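Local structure of lipase (Streptomyces rimosus, 5MAL) at residues P202-S206 with H216-G221; S13-S19 with C27-S33. The protein hydrolyses triacylglycerols and a range of other esters, preferring medium-length acyl chains, and also acts as a phospholipase and long-chain acyl-CoA thioesterase. All coordinates share one frame. Residue numbers count along the deposited sequence, not the author numbering.

Contact 1: residues P202-S206 with H216-G221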
loop_
_atom_site.group_PDB
_atom_site.type_symbol
_atom_site.label_atom_id
_atom_site.label_comp_id
_atom_site.label_asym_id
_atom_site.label_seq_id
_atom_site.Cartn_x
_atom_site.Cartn_y
_atom_site.Cartn_z
ATOM N N PRO A 202 -15.837 7.897 2.066
ATOM C CA PRO A 202 -14.610 7.135 2.314
ATOM C C PRO A 202 -14.426 5.977 1.338
ATOM O O PRO A 202 -15.378 5.254 1.024
ATOM C CB PRO A 202 -14.795 6.630 3.750
ATOM C CG PRO A 202 -16.290 6.548 3.922
ATOM C CD PRO A 202 -16.802 7.752 3.172
ATOM N N TRP A 203 -13.197 5.857 0.839
ATOM C CA TRP A 203 -12.757 4.705 0.068
ATOM C C TRP A 203 -11.803 3.866 0.888
ATOM O O TRP A 203 -11.096 3.012 0.348
ATOM C CB TRP A 203 -12.058 5.128 -1.212
ATOM C CG TRP A 203 -12.984 5.557 -2.274
ATOM C CD1 TRP A 203 -14.361 5.492 -2.258
ATOM C CD2 TRP A 203 -12.619 6.113 -3.533
ATOM N NE1 TRP A 203 -14.859 5.988 -3.437
ATOM C CE2 TRP A 203 -13.813 6.373 -4.238
ATOM C CE3 TRP A 203 -11.396 6.421 -4.135
ATOM C CZ2 TRP A 203 -13.815 6.929 -5.516
ATOM C CZ3 TRP A 203 -11.401 6.982 -5.406
ATOM C CH2 TRP A 203 -12.599 7.230 -6.078
ATOM N N LEU A 204 -11.752 4.167 2.181
ATOM C CA LEU A 204 -10.990 3.390 3.143
ATOM C C LEU A 204 -11.940 2.890 4.189
ATOM O O LEU A 204 -12.897 3.584 4.531
ATOM C CB LEU A 204 -9.917 4.236 3.824
ATOM C CG LEU A 204 -8.894 4.893 2.912
ATOM C CD1 LEU A 204 -8.186 6.001 3.687
ATOM C CD2 LEU A 204 -7.927 3.829 2.448
ATOM N N HIS A 205 -11.668 1.706 4.720
ATOM C CA HIS A 205 -12.354 1.266 5.924
ATOM C C HIS A 205 -11.845 2.089 7.086
ATOM O O HIS A 205 -10.655 2.383 7.167
ATOM C CB HIS A 205 -12.103 -0.219 6.209
ATOM C CG HIS A 205 -12.677 -1.144 5.187
ATOM N ND1 HIS A 205 -14.005 -1.522 5.184
ATOM C CD2 HIS A 205 -12.102 -1.784 4.141
ATOM C CE1 HIS A 205 -14.224 -2.340 4.171
ATOM N NE2 HIS A 205 -13.082 -2.528 3.531
ATOM N N SER A 206 -12.739 2.451 7.993
ATOM C CA SER A 206 -12.293 3.042 9.233
ATOM C C SER A 206 -11.821 1.903 10.126
ATOM O O SER A 206 -11.524 0.811 9.649
ATOM C CB SER A 206 -13.409 3.833 9.904
ATOM O OG SER A 206 -12.895 4.552 11.015
ATOM N N HIS A 216 -7.776 -0.056 5.465
ATOM C CA HIS A 216 -7.447 -0.525 4.130
ATOM C C HIS A 216 -8.467 -0.041 3.121
ATOM O O HIS A 216 -9.575 0.321 3.491
ATOM C CB HIS A 216 -7.360 -2.036 4.122
ATOM C CG HIS A 216 -6.123 -2.535 4.779
ATOM N ND1 HIS A 216 -5.992 -2.624 6.147
ATOM C CD2 HIS A 216 -4.920 -2.874 4.260
ATOM C CE1 HIS A 216 -4.773 -3.045 6.441
ATOM N NE2 HIS A 216 -4.105 -3.201 5.313
ATOM N N PRO A 217 -8.095 -0.021 1.838
ATOM C CA PRO A 217 -9.068 0.446 0.851
ATOM C C PRO A 217 -10.279 -0.461 0.783
ATOM O O PRO A 217 -10.164 -1.682 0.942
ATOM C CB PRO A 217 -8.294 0.384 -0.460
ATOM C CG PRO A 217 -6.870 0.537 -0.052
ATOM C CD PRO A 217 -6.768 -0.234 1.238
ATOM N N THR A 218 -11.436 0.147 0.581
ATOM C CA THR A 218 -12.637 -0.602 0.280
ATOM C C THR A 218 -12.521 -1.140 -1.138
ATOM O O THR A 218 -11.543 -0.856 -1.832
ATOM C CB THR A 218 -13.868 0.279 0.382
ATOM O OG1 THR A 218 -13.794 1.285 -0.643
ATOM C CG2 THR A 218 -13.928 0.946 1.753
ATOM N N ALA A 219 -13.534 -1.882 -1.587
ATOM C CA ALA A 219 -13.560 -2.326 -2.970
ATOM C C ALA A 219 -13.511 -1.121 -3.911
ATOM O O ALA A 219 -12.810 -1.142 -4.916
ATOM C CB ALA A 219 -14.811 -3.166 -3.242
ATOM N N ASN A 220 -14.245 -0.068 -3.549
ATOM C CA ASN A 220 -14.295 1.157 -4.342
ATOM C C ASN A 220 -12.914 1.830 -4.329
ATOM O O ASN A 220 -12.462 2.370 -5.338
ATOM C CB ASN A 220 -15.389 2.104 -3.802
ATOM C CG ASN A 220 -15.836 3.137 -4.833
ATOM O OD1 ASN A 220 -15.315 3.178 -5.941
ATOM N ND2 ASN A 220 -16.814 3.961 -4.474
ATOM N N GLY A 221 -12.252 1.775 -3.181
ATOM C CA GLY A 221 -10.900 2.302 -3.042
ATOM C C GLY A 221 -9.906 1.572 -3.921
ATOM O O GLY A 221 -8.993 2.172 -4.475
HETATM O O HOH W 1 -16.065 2.838 -0.284
#

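Contact 2: residues S13-S19 with C27-S33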
loop_
_atom_site.group_PDB
_atom_site.type_symbol
_atom_site.label_atom_id
_atom_site.label_comp_id
_atom_site.label_asym_id
_atom_site.label_seq_id
_atom_site.Cartn_x
_atom_site.Cartn_y
_atom_site.Cartn_z
ATOM N N SER A 13 -2.369 -6.508 -1.881
ATOM C CA SER A 13 -3.099 -7.776 -1.893
ATOM C C SER A 13 -4.588 -7.489 -1.901
ATOM O O SER A 13 -5.358 -8.229 -2.499
ATOM C CB SER A 13 -2.734 -8.659 -0.692
ATOM O OG SER A 13 -3.429 -8.253 0.482
ATOM N N GLY A 14 -4.986 -6.406 -1.246
ATOM C CA GLY A 14 -6.375 -5.988 -1.266
ATOM C C GLY A 14 -7.175 -6.398 -0.047
ATOM O O GLY A 14 -8.373 -6.619 -0.140
ATOM N N VAL A 15 -6.514 -6.520 1.094
ATOM C CA VAL A 15 -7.221 -6.680 2.357
ATOM C C VAL A 15 -8.243 -5.563 2.449
ATOM O O VAL A 15 -7.906 -4.406 2.242
ATOM C CB VAL A 15 -6.252 -6.639 3.549
ATOM C CG1 VAL A 15 -7.005 -6.614 4.883
ATOM C CG2 VAL A 15 -5.316 -7.824 3.465
ATOM N N GLY A 16 -9.500 -5.916 2.698
ATOM C CA GLY A 16 -10.555 -4.917 2.745
ATOM C C GLY A 16 -11.419 -4.809 1.503
ATOM O O GLY A 16 -12.504 -4.213 1.551
ATOM N N ALA A 17 -10.960 -5.382 0.389
ATOM C CA ALA A 17 -11.710 -5.300 -0.857
ATOM C C ALA A 17 -12.519 -6.562 -1.116
ATOM O O ALA A 17 -13.329 -6.598 -2.038
ATOM C CB ALA A 17 -10.782 -5.043 -2.023
ATOM N N GLY A 18 -12.289 -7.593 -0.307
ATOM C CA GLY A 18 -13.079 -8.812 -0.366
ATOM C C GLY A 18 -12.725 -9.762 -1.488
ATOM O O GLY A 18 -11.675 -9.632 -2.108
ATOM N N SER A 19 -13.601 -10.736 -1.733
ATOM C CA SER A 19 -13.426 -11.671 -2.850
ATOM C C SER A 19 -11.998 -12.225 -2.930
ATOM O O SER A 19 -11.339 -12.107 -3.961
ATOM C CB SER A 19 -13.801 -10.978 -4.157
ATOM O OG SER A 19 -15.171 -10.590 -4.137
ATOM N N CYS A 27 -2.375 -14.371 2.948
ATOM C CA CYS A 27 -1.965 -13.232 2.133
ATOM C C CYS A 27 -3.152 -12.347 1.788
ATOM O O CYS A 27 -2.983 -11.155 1.560
ATOM C CB CYS A 27 -1.271 -13.703 0.856
ATOM S SG CYS A 27 0.405 -14.264 1.140
ATOM N N LYS A 28 -4.350 -12.940 1.759
ATOM C CA LYS A 28 -5.578 -12.213 1.503
ATOM C C LYS A 28 -5.479 -11.441 0.192
ATOM O O LYS A 28 -5.661 -10.235 0.153
ATOM C CB LYS A 28 -5.894 -11.267 2.667
ATOM C CG LYS A 28 -6.541 -11.938 3.870
ATOM C CD LYS A 28 -7.975 -12.325 3.579
ATOM C CE LYS A 28 -8.655 -12.854 4.836
ATOM N NZ LYS A 28 -9.987 -13.445 4.528
ATOM N N ARG A 29 -5.158 -12.148 -0.881
ATOM C CA ARG A 29 -5.140 -11.535 -2.199
ATOM C C ARG A 29 -6.534 -11.485 -2.798
ATOM O O ARG A 29 -7.096 -12.497 -3.215
ATOM C CB ARG A 29 -4.185 -12.275 -3.126
ATOM C CG ARG A 29 -2.726 -11.967 -2.773
ATOM C CD ARG A 29 -1.753 -12.548 -3.789
ATOM N NE ARG A 29 -1.579 -13.993 -3.667
ATOM C CZ ARG A 29 -0.636 -14.598 -2.944
ATOM N NH1 ARG A 29 0.226 -13.893 -2.237
ATOM N NH2 ARG A 29 -0.567 -15.930 -2.927
ATOM N N SER A 30 -7.063 -10.271 -2.851
ATOM C CA SER A 30 -8.404 -10.014 -3.323
ATOM C C SER A 30 -8.493 -9.967 -4.835
ATOM O O SER A 30 -7.622 -9.394 -5.484
ATOM C CB SER A 30 -8.883 -8.686 -2.748
ATOM O OG SER A 30 -10.026 -8.239 -3.442
ATOM N N THR A 31 -9.553 -10.536 -5.404
ATOM C CA THR A 31 -9.778 -10.393 -6.838
ATOM C C THR A 31 -10.241 -8.979 -7.179
ATOM O O THR A 31 -10.301 -8.601 -8.357
ATOM C CB THR A 31 -10.808 -11.416 -7.367
ATOM O OG1 THR A 31 -12.097 -11.123 -6.829
ATOM C CG2 THR A 31 -10.409 -12.807 -6.969
ATOM N N LYS A 32 -10.560 -8.195 -6.152
ATOM C CA LYS A 32 -10.940 -6.805 -6.359
ATOM C C LYS A 32 -9.810 -5.857 -5.973
ATOM O O LYS A 32 -9.997 -4.643 -5.927
ATOM C CB LYS A 32 -12.200 -6.469 -5.571
ATOM C CG LYS A 32 -13.405 -7.275 -6.024
ATOM C CD LYS A 32 -14.686 -6.801 -5.371
ATOM C CE LYS A 32 -15.832 -7.748 -5.692
ATOM N NZ LYS A 32 -16.207 -7.700 -7.126
ATOM N N SER A 33 -8.640 -6.417 -5.699
ATOM C CA SER A 33 -7.430 -5.620 -5.486
ATOM C C SER A 33 -6.991 -4.955 -6.782
ATOM O O SER A 33 -7.317 -5.442 -7.871
ATOM C CB SER A 33 -6.301 -6.506 -4.979
ATOM O OG SER A 33 -5.931 -7.417 -6.001
#

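Contact 1: residues P202-S206 with H216-G221
Two backbone hydrogen bonds tie P202-S206 to H216-G221: Thr218 N donates to Trp203 O (2.9 Å, 161°) and His205 N to His216 O (2.8 Å, 169°). They flank Leu204 and Pro217, whose CA atoms lie 4.2 Å apart in a single beta bridge, a non-hydrogen-bonded antiparallel pair in which the bonds fall on the neighbours, so the missing amide hydrogen of Pro217 costs nothing. Both carbonyls also take CA-H...O contacts, Trp203 O from Pro217 CA (3.3 Å) and Gly221 CA (3.5 Å), and His216 O from Leu204 CA (3.4 Å). A beta-carbon on Gly221 would collide with Trp203 O. Thr218 is the N-cap of helix 219-232, its OG1 accepting from Gly221 N at 3.0 Å; a water 2.8 Å from Thr218 OG1 donates to Pro202 O, also at 2.8 Å. On the other branch, Thr218 CG2 sits squarely over the His205 ring, 4.0 Å from its centroid, a CH-pi contact, while His205 NE2 finds its partner in Gly16 O. Asn220 CB makes an off-centre CH-pi contact with the five-membered ring of Trp203, 4.2 Å from its centroid. His216 points away from P202-S206: its NE2 is hydrogen-bonded to Ser10 OG and its ND1 to the backbone oxygen of Ser214. This carbonyl, in place of an acidic side chain, goes with the Ser/His catalytic dyad of this SGNH hydrolase.

Contact 2: residues S13-S19 with C27-S33
Ser13, at the end of helix 10-13, begins the contact with both its oxygens. Ser13 O accepts from Ser30 N at 2.7 Å and takes a CA-H...O contact from Arg29 CA at 3.3 Å, while Ser13 OG lies within bonding reach of Cys27 O (3.1 Å) and Lys28 O (3.0 Å), two acceptors for its single proton. Gly14 then leaves the helix with positive phi; a beta-carbon there would strike the CB atoms of Ser30 and Ser33. It opens a type II turn to Ala17, closed by Ala17 N to Gly14 O (2.9 Å), within which Val15 lays CG2 3.6 Å from Lys28 CB. Ala17 aims its methyl at the facing loop, CB lying 3.6 Å from Ser30 OG and 4.1 Å from Lys32 CB. Gly18 O receives a short bond from Ser30 OG (2.5 Å), and that same hydroxyl accepts from Lys32 N at 2.8 Å, an ST turn. Ser19 O ends the series by accepting from both Thr31 N (2.8 Å) and Thr31 OG1 (3.1 Å). The type I turn from Ser30 to Ser33 leads directly into helix 34-40: Ser33, its N-cap, bonds through OG to Ala36 N and also donates to Ser30 O at 2.7 Å. The paired loops thus connect helix 10-13 to helix 34-40, beside edge strand 46-49 of the parallel sheet, where Arg29 and Ser33 touch Phe49 and the Cys27-Cys52 disulfide adds a covalent tie.

The two contacts meet at the active site, contact 2 starting at the last residue of the helix that begins with the nucleophile Ser10 and contact 1 carrying His216. They touch directly: His205 NE2 lies 2.7 Å from Gly16 O, a probable hydrogen bond, and His216 CB packs 3.1 Å from Val15 O. Each is partly buried, and each contains an N-cap, Thr218 for helix 219-232 and Ser33 for helix 34-40. The chemistry differs. Contact 1 adds CH-pi packing on Trp203 and His205 to a single backbone bridge, and none of its touching residues is exposed. Contact 2 relies on serine and threonine hydroxyls and on glycine turns, running from buried Ser13 to exposed Ser19, Thr31 and Lys32.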